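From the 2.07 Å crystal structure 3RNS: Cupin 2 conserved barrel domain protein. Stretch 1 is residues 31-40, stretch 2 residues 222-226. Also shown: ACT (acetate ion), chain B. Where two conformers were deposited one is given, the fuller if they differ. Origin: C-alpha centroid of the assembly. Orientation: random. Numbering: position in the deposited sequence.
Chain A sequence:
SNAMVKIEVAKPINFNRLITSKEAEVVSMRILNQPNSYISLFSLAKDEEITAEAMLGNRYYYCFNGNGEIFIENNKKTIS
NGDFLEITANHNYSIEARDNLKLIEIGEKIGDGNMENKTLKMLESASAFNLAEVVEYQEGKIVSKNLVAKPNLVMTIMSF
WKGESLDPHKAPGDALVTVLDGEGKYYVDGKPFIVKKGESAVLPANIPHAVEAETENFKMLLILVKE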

# COMPACT_ATOMS: atom_id res chain seq x y z
N ILE A 31 -6.01 3.29 -8.77
CA ILE A 31 -5.51 4.59 -8.33
C ILE A 31 -4.20 5.05 -9.06
O ILE A 31 -4.02 6.22 -9.25
CB ILE A 31 -5.41 4.71 -6.82
CG1 ILE A 31 -4.49 3.70 -6.26
CG2 ILE A 31 -6.80 4.56 -6.06
CD1 ILE A 31 -4.20 4.03 -4.76
N LEU A 32 -3.30 4.11 -9.40
CA LEU A 32 -2.11 4.40 -10.22
C LEU A 32 -2.05 3.36 -11.30
O LEU A 32 -2.28 2.19 -11.03
CB LEU A 32 -0.81 4.32 -9.38
CG LEU A 32 -0.38 5.52 -8.53
CD1 LEU A 32 -1.37 5.82 -7.42
CD2 LEU A 32 1.05 5.27 -7.96
N ASN A 33 -1.71 3.76 -12.51
CA ASN A 33 -1.69 2.84 -13.63
C ASN A 33 -0.50 3.17 -14.53
O ASN A 33 -0.38 4.29 -14.99
CB ASN A 33 -3.01 2.96 -14.41
CG ASN A 33 -3.33 1.72 -15.26
OD1 ASN A 33 -2.74 0.66 -15.12
ND2 ASN A 33 -4.32 1.88 -16.15
N GLN A 34 0.36 2.19 -14.77
CA GLN A 34 1.49 2.34 -15.68
C GLN A 34 1.48 1.16 -16.67
O GLN A 34 0.72 0.20 -16.49
CB GLN A 34 2.77 2.36 -14.87
CG GLN A 34 2.93 3.56 -13.95
CD GLN A 34 3.24 4.85 -14.69
OE1 GLN A 34 3.43 4.86 -15.91
NE2 GLN A 34 3.28 5.96 -13.95
N PRO A 35 2.32 1.22 -17.72
CA PRO A 35 2.25 0.15 -18.71
C PRO A 35 2.46 -1.24 -18.14
O PRO A 35 1.79 -2.15 -18.60
CB PRO A 35 3.35 0.52 -19.73
CG PRO A 35 3.53 2.02 -19.56
CD PRO A 35 3.28 2.27 -18.11
N ASN A 36 3.31 -1.41 -17.11
CA ASN A 36 3.51 -2.76 -16.56
C ASN A 36 3.38 -2.91 -15.05
O ASN A 36 3.79 -3.91 -14.49
CB ASN A 36 4.85 -3.36 -17.01
CG ASN A 36 4.88 -4.90 -16.91
OD1 ASN A 36 3.96 -5.58 -17.37
ND2 ASN A 36 5.93 -5.44 -16.30
N SER A 37 2.73 -1.94 -14.40
CA SER A 37 2.36 -2.13 -13.01
C SER A 37 1.19 -1.16 -12.66
O SER A 37 0.92 -0.20 -13.37
CB SER A 37 3.57 -1.90 -12.08
OG SER A 37 4.11 -0.58 -12.26
N TYR A 38 0.51 -1.45 -11.58
CA TYR A 38 -0.62 -0.62 -11.15
C TYR A 38 -0.88 -0.81 -9.69
O TYR A 38 -0.39 -1.76 -9.06
CB TYR A 38 -1.89 -1.00 -11.93
CG TYR A 38 -2.38 -2.39 -11.62
CD1 TYR A 38 -1.89 -3.51 -12.30
CD2 TYR A 38 -3.33 -2.60 -10.64
CE1 TYR A 38 -2.34 -4.79 -12.01
CE2 TYR A 38 -3.78 -3.88 -10.33
CZ TYR A 38 -3.28 -4.96 -11.00
OH TYR A 38 -3.72 -6.25 -10.67
N ILE A 39 -1.70 0.08 -9.17
CA ILE A 39 -2.17 -0.02 -7.81
C ILE A 39 -3.69 0.20 -7.87
O ILE A 39 -4.12 1.19 -8.48
CB ILE A 39 -1.62 1.08 -6.87
CG1 ILE A 39 -0.08 1.09 -6.78
CG2 ILE A 39 -2.15 0.87 -5.46
CD1 ILE A 39 0.51 2.26 -5.85
N SER A 40 -4.45 -0.72 -7.27
CA SER A 40 -5.89 -0.61 -7.18
C SER A 40 -6.32 -0.80 -5.76
O SER A 40 -5.59 -1.42 -4.98
CB SER A 40 -6.57 -1.66 -8.07
OG SER A 40 -6.41 -1.27 -9.41
N LEU A 222 6.07 2.25 1.31
CA LEU A 222 6.28 2.99 0.06
C LEU A 222 6.11 2.05 -1.12
O LEU A 222 6.78 0.99 -1.19
CB LEU A 222 7.71 3.58 0.02
CG LEU A 222 8.14 4.24 -1.33
CD1 LEU A 222 7.39 5.56 -1.52
CD2 LEU A 222 9.66 4.46 -1.45
N ILE A 223 5.24 2.43 -2.06
CA ILE A 223 5.03 1.65 -3.26
C ILE A 223 5.33 2.61 -4.38
O ILE A 223 4.57 3.58 -4.62
CB ILE A 223 3.57 1.10 -3.41
CG1 ILE A 223 3.14 0.22 -2.20
CG2 ILE A 223 3.42 0.25 -4.73
CD1 ILE A 223 1.59 0.12 -2.08
N LEU A 224 6.43 2.33 -5.08
CA LEU A 224 6.85 3.11 -6.24
C LEU A 224 6.59 2.33 -7.53
O LEU A 224 7.11 1.22 -7.70
CB LEU A 224 8.33 3.43 -6.12
CG LEU A 224 9.06 4.08 -7.29
CD1 LEU A 224 8.43 5.44 -7.56
CD2 LEU A 224 10.62 4.19 -6.99
N VAL A 225 5.78 2.91 -8.41
CA VAL A 225 5.51 2.32 -9.72
C VAL A 225 6.21 3.15 -10.81
O VAL A 225 6.02 4.35 -10.91
CB VAL A 225 3.99 2.17 -10.04
CG1 VAL A 225 3.26 1.33 -8.98
CG2 VAL A 225 3.32 3.52 -10.16
N LYS A 226 7.03 2.45 -11.61
CA LYS A 226 8.03 3.05 -12.55
C LYS A 226 7.70 2.62 -13.97
O LYS A 226 7.18 1.51 -14.11
CB LYS A 226 9.46 2.52 -12.26
CG LYS A 226 10.08 2.93 -10.93
CD LYS A 226 11.59 2.63 -10.89
CE LYS A 226 11.93 1.31 -10.17
NZ LYS A 226 13.41 1.10 -10.03
C ACT B . -8.71 -3.25 -11.26
O ACT B . -9.61 -3.70 -12.02
OXT ACT B . -8.85 -2.07 -10.89
CH3 ACT B . -7.54 -4.09 -10.82

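The first stretch is a hairpin, folded back on itself by its own backbone; the second is a single strand laid against one of its faces. Inside the hairpin, Ile-39 N gives a hydrogen bond to Leu-32 O at 2.9 Å, while Ile-39 O accepts from both Ile-31 N at 2.8 Å and Leu-32 N at 3.2 Å. That double acceptance goes with the phi/psi of -110/-34 at Ile-31, an unusual value for a strand residue, which brings two successive NH groups to one carbonyl. Nearer the turn, Gln-34 N bonds to Ser-37 O at 2.8 Å.

No hydrogen bond crosses between the stretches. Strand 37-40 and strand 222-225 approach to 7.8 Å between axes, with their directions 136° apart, so they meet as layers joined through side chains. The nearest CA pair is Ser-37 CA and Val-225 CA, 6.4 Å apart.

The strands sort their side chains by alternation. Ser-37 and Ile-39 point their CA-to-CB bonds toward the second stretch, whereas Tyr-38 between them points away; across the gap, Ile-223 and Val-225 point toward the hairpin and Leu-224 away. Leu-32, on the other arm, and Gln-34 after it also point toward the second stretch, with Asn-33 turned away.

Val-225 is the hub, with the largest covered area of any residue here. Its chi1 of -57° (m) sends its two methyls to different neighbours: CG2 lies 3.6 Å from Leu-32 CD2 and 3.8 Å from Gln-34 CG, while CG1 lies 4.0 Å from Ile-39 CG1. A beta-branched side chain can thus touch both arms of the hairpin at once. Leu-32, at chi1 -82° (m) and chi2 65° (p), extends CD2 to meet it. In Gln-34, chi1 of -66° (m) places the aliphatic CG against Val-225 CG2, and chi2 of -73° (m) then turns the chain beyond it, so a polar residue contributes hydrocarbon to the contact.

Ile-39 and Ile-223 share the commonest isoleucine conformation, m then t, with chi angles of -59° and 178° in the first and -57° and 159° in the second. In Ile-39 the extended chi2 carries CD1 to 3.7 Å from Ile-223 CG2, and CG1 on the way is the atom nearest Val-225. One common rotamer therefore serves two apolar neighbours.

Ser-37 is a second polar residue on this face. At chi1 58° (p) its OG sits 3.5 Å from Val-225 CB, a van der Waals contact; the hydroxyl is satisfied by a hydrogen bond elsewhere in the structure, so its burial leaves no unmet polar group.

Away from the contact, Ser-40 OG donates a hydrogen bond to acetate OXT at 3.0 Å, and the acetate CH3 lies 3.8 Å from Tyr-38 CE2. The ion probably came from the crystallisation liquor. The rule to read here is simple: backbone bonds shape the hairpin, and alternating side chains join it to its neighbour, the two isoleucines in their commonest rotamer, Leu-32 and Val-225 in less common ones.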